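Local coordinates for spore coat polysaccharide biosynthesis protein SpsE (Bacillus subtilis, PDB 1VLI) that probably acts as an N-acylneuraminate-9-phosphate synthase, a sialic-acid-type sugar synthase, in making the spore coat polysaccharide, at residues A[119-124]-A[136-141]; A[159-164]-A[183-188]; A[188-193]-A[217-222]. All blocks are in the same frame, centred on the assembly; numbering follows the deposited sequence.

From the N terminus, the three contacts follow one another in series round a single parallel sheet. Interaction 1 closes the loop that contains helix 124-131, joining the residues after strand 116-118 to strand 138-140. Interaction 2 closes the next long excursion, through helix 170-181, and brings the approach to strand 188-193 beside strand 161-164. Interaction 3 then pairs strand 188-193 with strand 220-225, the two joined through helix 208-215. None nests in or crosses another. Interactions 1 and 2 touch where Lys139 NZ meets Ser164 OG and strands 138-140 and 161-164 pair; interactions 2 and 3 share Ile188. Together they tie four consecutive strands of the barrel to its closing seam.

Interaction 1 (A[119-124]-A[136-141]); sequences STVCDE and SAFKIA
The carbonyl O of Lys139 is gripped by two groups from segment 119-124. Val121 N donates to Lys139 O at 3.2 Å, nearly along the C=O axis, and Thr120 CA makes a weaker C-H...O contact with Lys139 O at 3.4 Å. This is a single backbone bridge, with Thr120 and Lys139 directly facing each other. A water carries the pairing on at each end: one accepts from Ser119 N and donates to Ala137 O, the other accepts from Ala141 N and donates to Val121 O.

The Thr120 and Lys139 side chains run alongside each other in the same direction, Thr120 OG1 resting 3.7 Å from Lys139 CG. Thr120 CG2 packs against the bridged carbonyl, 3.4 Å from Lys139 O, and also reaches the backbone at Ala141. In Lys139, CG is anti to the backbone N (chi1 173°); farther out the chain bends at chi2 and chi4 and carries NZ off toward strand 161-164. NZ donates to Ile140 O at 2.8 Å from above the carbonyl plane and also bonds Ser164 OG, so at least two bonds hold this buried amine. The side chain lies about 8 Å from the zinc ion that His226 and His248 bind.

Val121 sends CG2 to the apolar part of the contact, 3.9 Å from Ile140 CD1 and 4.2 Å from Phe138 CD1. The two aliphatic side chains cross at a slant, and helices 124-131 and 148-155 cover this apolar patch. Strands 116-118 and 138-140 are the two ends of the eight-stranded parallel sheet, and this junction of one direct hydrogen bond and two water bridges, made by the residues just after strand 116-118, lies at the closing seam of a TIM barrel, the fold of the NeuB family.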
loop_
_atom_site.group_PDB
_atom_site.type_symbol
_atom_site.label_atom_id
_atom_site.label_comp_id
_atom_site.label_asym_id
_atom_site.label_seq_id
_atom_site.Cartn_x
_atom_site.Cartn_y
_atom_site.Cartn_z
ATOM N N SER A 119 -7.449 3.094 -5.250
ATOM C CA SER A 119 -7.644 2.132 -4.174
ATOM C C SER A 119 -6.461 1.148 -4.080
ATOM O O SER A 119 -5.515 1.204 -4.874
ATOM C CB SER A 119 -8.952 1.381 -4.400
ATOM O OG SER A 119 -9.439 0.892 -3.181
ATOM N N THR A 120 -6.582 0.206 -3.153
ATOM C CA THR A 120 -5.547 -0.782 -2.846
ATOM C C THR A 120 -6.018 -2.187 -3.168
ATOM O O THR A 120 -7.164 -2.550 -2.856
ATOM C CB THR A 120 -5.244 -0.710 -1.337
ATOM O OG1 THR A 120 -4.940 0.641 -1.016
ATOM C CG2 THR A 120 -3.990 -1.456 -0.979
ATOM N N VAL A 121 -5.131 -2.983 -3.764
ATOM C CA VAL A 121 -5.408 -4.405 -3.976
ATOM C C VAL A 121 -4.526 -5.305 -3.116
ATOM O O VAL A 121 -3.394 -4.945 -2.784
ATOM C CB VAL A 121 -5.347 -4.803 -5.466
ATOM C CG1 VAL A 121 -6.331 -3.972 -6.234
ATOM C CG2 VAL A 121 -3.985 -4.620 -6.037
ATOM N N CYS A 122 -5.059 -6.466 -2.749
ATOM C CA CYS A 122 -4.321 -7.422 -1.918
ATOM C C CYS A 122 -4.310 -8.876 -2.414
ATOM O O CYS A 122 -3.805 -9.745 -1.713
ATOM C CB CYS A 122 -4.872 -7.398 -0.487
ATOM S SG CYS A 122 -6.672 -7.600 -0.432
ATOM N N ASP A 123 -4.928 -9.148 -3.565
ATOM C CA ASP A 123 -4.837 -10.445 -4.209
ATOM C C ASP A 123 -5.264 -10.369 -5.666
ATOM O O ASP A 123 -5.673 -9.305 -6.155
ATOM C CB ASP A 123 -5.635 -11.519 -3.466
ATOM C CG ASP A 123 -6.992 -11.045 -2.994
ATOM O OD1 ASP A 123 -7.801 -10.534 -3.817
ATOM O OD2 ASP A 123 -7.350 -11.194 -1.797
ATOM N N GLU A 124 -5.160 -11.502 -6.353
ATOM C CA GLU A 124 -5.520 -11.605 -7.761
ATOM C C GLU A 124 -6.977 -11.135 -8.012
ATOM O O GLU A 124 -7.241 -10.372 -8.946
ATOM C CB GLU A 124 -5.256 -13.039 -8.263
ATOM C CG GLU A 124 -3.766 -13.438 -8.378
ATOM C CD GLU A 124 -3.027 -13.830 -7.059
ATOM O OE1 GLU A 124 -3.607 -13.759 -5.936
ATOM O OE2 GLU A 124 -1.823 -14.236 -7.141
ATOM N N SER A 136 -6.184 4.170 -12.472
ATOM C CA SER A 136 -5.002 4.954 -12.897
ATOM C C SER A 136 -3.679 4.426 -12.307
ATOM O O SER A 136 -2.592 4.803 -12.745
ATOM C CB SER A 136 -5.158 6.433 -12.516
ATOM O OG SER A 136 -6.381 6.991 -13.016
ATOM N N ALA A 137 -3.773 3.548 -11.319
ATOM C CA ALA A 137 -2.595 3.029 -10.629
ATOM C C ALA A 137 -3.131 2.031 -9.667
ATOM O O ALA A 137 -4.334 2.077 -9.317
ATOM C CB ALA A 137 -1.841 4.126 -9.879
ATOM N N PHE A 138 -2.250 1.106 -9.293
ATOM C CA PHE A 138 -2.520 0.110 -8.285
ATOM C C PHE A 138 -1.640 0.472 -7.100
ATOM O O PHE A 138 -0.477 0.801 -7.265
ATOM C CB PHE A 138 -2.165 -1.277 -8.800
ATOM C CG PHE A 138 -3.078 -1.782 -9.882
ATOM C CD1 PHE A 138 -4.312 -2.365 -9.566
ATOM C CD2 PHE A 138 -2.701 -1.701 -11.223
ATOM C CE1 PHE A 138 -5.169 -2.851 -10.578
ATOM C CE2 PHE A 138 -3.555 -2.187 -12.247
ATOM C CZ PHE A 138 -4.794 -2.748 -11.926
ATOM N N LYS A 139 -2.242 0.456 -5.919
ATOM C CA LYS A 139 -1.597 0.741 -4.680
ATOM C C LYS A 139 -1.460 -0.607 -3.948
ATOM O O LYS A 139 -2.361 -1.410 -3.957
ATOM C CB LYS A 139 -2.378 1.813 -3.891
ATOM C CG LYS A 139 -1.829 2.064 -2.453
ATOM C CD LYS A 139 -0.671 3.061 -2.420
ATOM C CE LYS A 139 -0.008 3.144 -1.044
ATOM N NZ LYS A 139 0.866 1.953 -0.736
ATOM N N ILE A 140 -0.293 -0.874 -3.380
ATOM C CA ILE A 140 -0.040 -2.118 -2.651
ATOM C C ILE A 140 0.373 -1.709 -1.229
ATOM O O ILE A 140 1.179 -0.822 -1.075
ATOM C CB ILE A 140 1.108 -2.898 -3.321
ATOM C CG1 ILE A 140 0.857 -3.127 -4.831
ATOM C CG2 ILE A 140 1.449 -4.179 -2.520
ATOM C CD1 ILE A 140 -0.172 -4.153 -5.159
ATOM N N ALA A 141 -0.224 -2.326 -0.215
ATOM C CA ALA A 141 0.082 -2.040 1.179
ATOM C C ALA A 141 1.437 -2.661 1.562
ATOM O O ALA A 141 1.939 -3.586 0.876
ATOM C CB ALA A 141 -1.038 -2.644 2.101
HETATM O O HOH W 1 -6.441 2.464 -7.690
HETATM O O HOH W 2 -2.291 -4.496 -0.505
#

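Interaction 2 (A[159-164]-A[183-188]); sequences RPMIFS and EGNNQI
Asn185 ND2 donates to Arg159 O at 2.8 Å, the acceptor lying close to the amide plane, and Met161 N donates to Gln187 O at 2.9 Å. Pro160 CA leans on that same Gln187 O at 3.4 Å, a C-H...O contact. Farther along, Ile188 CG2 meets Phe163 CE2 at 3.7 Å, and Pro160 CG lies against Gln187 OE1 at 3.9 Å.

Behind this first shell, Asn185 OD1 is held from opposite faces of its plane: Gln187 N, 3.1 Å from OD1, closes an Asx turn, and Gln187 NE2 comes to OD1 from the other face. In Asn185, chi1 of -167° sets CG anti to the backbone N, and chi2 of -21° turns the amide so that ND2 reaches Arg159 O. ND2 also bonds Ala155 O, and Gln187 NE2 bonds Asn158 O, so both amides tie the loop to the end of helix 148-155 and to the turn that follows it.

The bridge between Met161, a selenomethionine, and Ile188 starts the parallel pairing of strands 161-164 and 188-193. Helix 148-155 packs on the Met161 side chain and helix 170-181 on Ile188, while strand 138-140 pairs along the other edge of strand 161-164.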
loop_
_atom_site.group_PDB
_atom_site.type_symbol
_atom_site.label_atom_id
_atom_site.label_comp_id
_atom_site.label_asym_id
_atom_site.label_seq_id
_atom_site.Cartn_x
_atom_site.Cartn_y
_atom_site.Cartn_z
ATOM N N ARG A 159 -0.165 -0.766 -15.652
ATOM C CA ARG A 159 -0.458 0.495 -15.041
ATOM C C ARG A 159 0.590 0.821 -13.985
ATOM O O ARG A 159 1.354 -0.063 -13.534
ATOM C CB ARG A 159 -1.862 0.443 -14.455
ATOM C CG ARG A 159 -2.940 0.588 -15.528
ATOM C CD ARG A 159 -2.914 1.990 -16.199
ATOM N NE ARG A 159 -3.657 2.042 -17.461
ATOM C CZ ARG A 159 -3.165 1.682 -18.649
ATOM N NH1 ARG A 159 -1.911 1.233 -18.764
ATOM N NH2 ARG A 159 -3.935 1.765 -19.729
ATOM N N PRO A 160 0.669 2.094 -13.620
ATOM C CA PRO A 160 1.540 2.499 -12.541
ATOM C C PRO A 160 1.325 1.683 -11.261
ATOM O O PRO A 160 0.219 1.222 -10.963
ATOM C CB PRO A 160 1.160 3.962 -12.340
ATOM C CG PRO A 160 0.784 4.394 -13.702
ATOM C CD PRO A 160 -0.009 3.250 -14.240
HETATM N N MSE A 161 2.401 1.526 -10.499
HETATM C CA MSE A 161 2.333 0.778 -9.270
HETATM C C MSE A 161 2.971 1.527 -8.151
HETATM O O MSE A 161 4.068 2.078 -8.318
HETATM C CB MSE A 161 2.965 -0.537 -9.501
HETATM C CG MSE A 161 1.958 -1.395 -10.215
HETATM SE SE MSE A 161 2.411 -3.148 -10.475
HETATM C CE MSE A 161 2.535 -3.845 -8.610
ATOM N N ILE A 162 2.244 1.641 -7.045
ATOM C CA ILE A 162 2.757 2.344 -5.866
ATOM C C ILE A 162 2.845 1.345 -4.752
ATOM O O ILE A 162 1.815 0.754 -4.395
ATOM C CB ILE A 162 1.804 3.457 -5.439
ATOM C CG1 ILE A 162 1.475 4.371 -6.617
ATOM C CG2 ILE A 162 2.398 4.261 -4.277
ATOM C CD1 ILE A 162 0.321 5.308 -6.332
ATOM N N PHE A 163 4.045 1.111 -4.218
ATOM C CA PHE A 163 4.118 0.161 -3.105
ATOM C C PHE A 163 4.730 0.748 -1.842
ATOM O O PHE A 163 5.589 1.616 -1.903
ATOM C CB PHE A 163 4.661 -1.207 -3.516
ATOM C CG PHE A 163 6.140 -1.247 -3.781
ATOM C CD1 PHE A 163 7.067 -1.427 -2.720
ATOM C CD2 PHE A 163 6.621 -1.179 -5.085
ATOM C CE1 PHE A 163 8.407 -1.534 -2.970
ATOM C CE2 PHE A 163 7.997 -1.261 -5.341
ATOM C CZ PHE A 163 8.890 -1.458 -4.284
ATOM N N SER A 164 4.217 0.317 -0.699
ATOM C CA SER A 164 4.606 0.879 0.554
ATOM C C SER A 164 5.642 -0.016 1.226
ATOM O O SER A 164 5.781 -1.187 0.884
ATOM C CB SER A 164 3.368 1.061 1.404
ATOM O OG SER A 164 2.798 2.342 1.146
ATOM N N GLU A 183 8.539 -8.007 -15.369
ATOM C CA GLU A 183 7.345 -8.210 -16.211
ATOM C C GLU A 183 7.185 -7.147 -17.287
ATOM O O GLU A 183 6.172 -7.110 -17.975
ATOM C CB GLU A 183 6.070 -8.275 -15.367
ATOM C CG GLU A 183 6.018 -9.423 -14.372
ATOM C CD GLU A 183 6.313 -10.781 -14.992
ATOM O OE1 GLU A 183 5.703 -11.107 -16.037
ATOM O OE2 GLU A 183 7.150 -11.531 -14.427
ATOM N N GLY A 184 8.174 -6.278 -17.418
ATOM C CA GLY A 184 8.140 -5.211 -18.403
ATOM C C GLY A 184 7.504 -3.905 -17.948
ATOM O O GLY A 184 7.394 -2.970 -18.730
ATOM N N ASN A 185 7.076 -3.826 -16.694
ATOM C CA ASN A 185 6.489 -2.603 -16.171
ATOM C C ASN A 185 7.530 -1.776 -15.407
ATOM O O ASN A 185 8.045 -2.221 -14.391
ATOM C CB ASN A 185 5.298 -2.955 -15.274
ATOM C CG ASN A 185 4.440 -1.752 -14.935
ATOM O OD1 ASN A 185 4.894 -0.626 -15.025
ATOM N ND2 ASN A 185 3.187 -1.991 -14.544
ATOM N N ASN A 186 7.837 -0.575 -15.890
ATOM C CA ASN A 186 8.804 0.280 -15.219
ATOM C C ASN A 186 8.231 1.567 -14.634
ATOM O O ASN A 186 8.989 2.478 -14.350
ATOM C CB ASN A 186 10.078 0.534 -16.080
ATOM C CG ASN A 186 9.787 1.264 -17.378
ATOM N N GLN A 187 6.919 1.610 -14.399
ATOM C CA GLN A 187 6.234 2.776 -13.786
ATOM C C GLN A 187 5.971 2.518 -12.308
ATOM O O GLN A 187 4.837 2.218 -11.907
ATOM C CB GLN A 187 4.898 3.056 -14.495
ATOM C CG GLN A 187 4.952 2.853 -16.004
ATOM C CD GLN A 187 3.585 2.570 -16.607
ATOM O OE1 GLN A 187 2.869 3.511 -16.914
ATOM N NE2 GLN A 187 3.224 1.270 -16.787
ATOM N N ILE A 188 7.033 2.615 -11.510
ATOM C CA ILE A 188 7.021 2.178 -10.106
ATOM C C ILE A 188 7.283 3.361 -9.190
ATOM O O ILE A 188 8.119 4.197 -9.503
ATOM C CB ILE A 188 8.099 1.124 -9.902
ATOM C CG1 ILE A 188 7.845 -0.062 -10.812
ATOM C CG2 ILE A 188 8.193 0.682 -8.444
ATOM C CD1 ILE A 188 9.039 -1.010 -10.904
#

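Interaction 3 (A[188-193]-A[217-222]); sequences IAIMHC and PEAVIG
Met191 and Gly222 form the tight end of this contact. The selenium of Met191, a selenomethionine, lies 3.7 Å from Gly222 CA; the bend at chi2 (-68°) sets the selenium over the glycine, which has no side chain on that face. Gly222 N donates to Ile190 O at 2.9 Å, and Gly222 O in turn accepts from His192 N, which sits above the carbonyl plane. The ladder runs on through the bond from Ile190 N to Val220 O. Val220 N then donates to Ile188 O at 3.2 Å, almost straight at its hydrogen (178°). Ala189 CA makes a short C-H...O contact with Val220 O, 3.0 Å.

On the face of Ile190 and Ile221 the contacts are apolar. Ile221 CD1 reaches Ile190 CB at 3.9 Å, and Ile190 CD1 extends to Ala219 CB at 3.8 Å. Helix 208-215 covers Ile221, while Val173 of helix 170-181 touches Ile190.

The other end is looser. Ile188 and Ala219 are the widest of the facing pairs, their CA atoms 5.5 Å apart, and before Ala219 the chain turns off to Pro217 and Glu218, both exposed to solvent. There Glu218 forms a salt bridge with Arg181 instead of contacting strand 188-193.

The ring of His192 turns to the loop at Ser204, where NE2 bonds Ser204 O. On the opposite face of the strand, the Met191 side chain lies about 10 Å from the zinc ion, within the barrel. This is a beta-alpha-beta unit through helix 208-215, and its chemistry is that of a barrel wall: four backbone hydrogen bonds satisfy buried peptide groups, and close apolar packing seals the outer face against the helices.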
loop_
_atom_site.group_PDB
_atom_site.type_symbol
_atom_site.label_atom_id
_atom_site.label_comp_id
_atom_site.label_asym_id
_atom_site.label_seq_id
_atom_site.Cartn_x
_atom_site.Cartn_y
_atom_site.Cartn_z
ATOM N N ILE A 188 7.033 2.615 -11.510
ATOM C CA ILE A 188 7.021 2.178 -10.106
ATOM C C ILE A 188 7.283 3.361 -9.190
ATOM O O ILE A 188 8.119 4.197 -9.503
ATOM C CB ILE A 188 8.099 1.124 -9.902
ATOM C CG1 ILE A 188 7.845 -0.062 -10.812
ATOM C CG2 ILE A 188 8.193 0.682 -8.444
ATOM C CD1 ILE A 188 9.039 -1.010 -10.904
ATOM N N ALA A 189 6.527 3.448 -8.089
ATOM C CA ALA A 189 6.747 4.446 -7.025
ATOM C C ALA A 189 6.836 3.667 -5.717
ATOM O O ALA A 189 6.054 2.730 -5.496
ATOM C CB ALA A 189 5.629 5.471 -6.955
ATOM N N ILE A 190 7.771 4.064 -4.858
ATOM C CA ILE A 190 8.064 3.327 -3.616
ATOM C C ILE A 190 7.799 4.298 -2.476
ATOM O O ILE A 190 8.410 5.348 -2.442
ATOM C CB ILE A 190 9.557 2.897 -3.603
ATOM C CG1 ILE A 190 9.885 2.050 -4.847
ATOM C CG2 ILE A 190 9.907 2.143 -2.308
ATOM C CD1 ILE A 190 11.285 1.482 -4.882
HETATM N N MSE A 191 6.869 3.976 -1.571
HETATM C CA MSE A 191 6.565 4.878 -0.459
HETATM C C MSE A 191 7.341 4.442 0.784
HETATM O O MSE A 191 7.308 3.292 1.158
HETATM C CB MSE A 191 5.090 4.897 -0.127
HETATM C CG MSE A 191 4.123 5.105 -1.350
HETATM SE SE MSE A 191 4.301 6.872 -2.086
HETATM C CE MSE A 191 3.197 7.855 -0.809
ATOM N N HIS A 192 8.025 5.370 1.423
ATOM C CA HIS A 192 8.511 5.164 2.778
ATOM C C HIS A 192 7.350 5.396 3.711
ATOM O O HIS A 192 6.481 6.202 3.416
ATOM C CB HIS A 192 9.645 6.145 3.095
ATOM C CG HIS A 192 10.057 6.141 4.533
ATOM N ND1 HIS A 192 10.394 4.985 5.208
ATOM C CD2 HIS A 192 10.194 7.152 5.421
ATOM C CE1 HIS A 192 10.737 5.290 6.446
ATOM N NE2 HIS A 192 10.632 6.596 6.598
ATOM N N CYS A 193 7.359 4.740 4.861
ATOM C CA CYS A 193 6.167 4.659 5.653
ATOM C C CYS A 193 6.456 4.055 7.017
ATOM O O CYS A 193 7.291 3.172 7.123
ATOM C CB CYS A 193 5.221 3.729 4.894
ATOM S SG CYS A 193 3.659 3.553 5.694
ATOM N N PRO A 217 17.360 4.543 -8.622
ATOM C CA PRO A 217 17.290 5.822 -9.288
ATOM C C PRO A 217 16.293 5.823 -10.447
ATOM O O PRO A 217 16.016 6.878 -11.002
ATOM C CB PRO A 217 18.742 6.056 -9.761
ATOM C CG PRO A 217 19.227 4.713 -10.062
ATOM C CD PRO A 217 18.574 3.809 -9.008
ATOM N N GLU A 218 15.735 4.671 -10.799
ATOM C CA GLU A 218 14.636 4.659 -11.781
ATOM C C GLU A 218 13.238 4.581 -11.149
ATOM O O GLU A 218 12.230 4.566 -11.864
ATOM C CB GLU A 218 14.810 3.519 -12.788
ATOM C CG GLU A 218 15.769 3.824 -13.930
ATOM C CD GLU A 218 16.111 2.572 -14.716
ATOM O OE1 GLU A 218 15.328 2.195 -15.632
ATOM O OE2 GLU A 218 17.155 1.946 -14.397
ATOM N N ALA A 219 13.171 4.480 -9.823
ATOM C CA ALA A 219 11.899 4.504 -9.117
ATOM C C ALA A 219 11.654 5.953 -8.728
ATOM O O ALA A 219 12.621 6.746 -8.653
ATOM C CB ALA A 219 11.952 3.630 -7.910
ATOM N N VAL A 220 10.370 6.310 -8.553
ATOM C CA VAL A 220 9.973 7.578 -7.951
ATOM C C VAL A 220 9.671 7.287 -6.494
ATOM O O VAL A 220 8.943 6.346 -6.209
ATOM C CB VAL A 220 8.669 8.171 -8.589
ATOM C CG1 VAL A 220 8.418 9.549 -8.003
ATOM C CG2 VAL A 220 8.781 8.235 -10.105
ATOM N N ILE A 221 10.174 8.111 -5.582
ATOM C CA ILE A 221 10.063 7.837 -4.133
ATOM C C ILE A 221 9.080 8.797 -3.460
ATOM O O ILE A 221 9.176 10.009 -3.646
ATOM C CB ILE A 221 11.470 7.942 -3.431
ATOM C CG1 ILE A 221 12.509 7.035 -4.101
ATOM C CG2 ILE A 221 11.403 7.537 -1.951
ATOM C CD1 ILE A 221 12.389 5.621 -3.738
ATOM N N GLY A 222 8.145 8.256 -2.677
ATOM C CA GLY A 222 7.280 9.090 -1.828
ATOM C C GLY A 222 7.332 8.822 -0.332
ATOM O O GLY A 222 8.284 8.164 0.206
#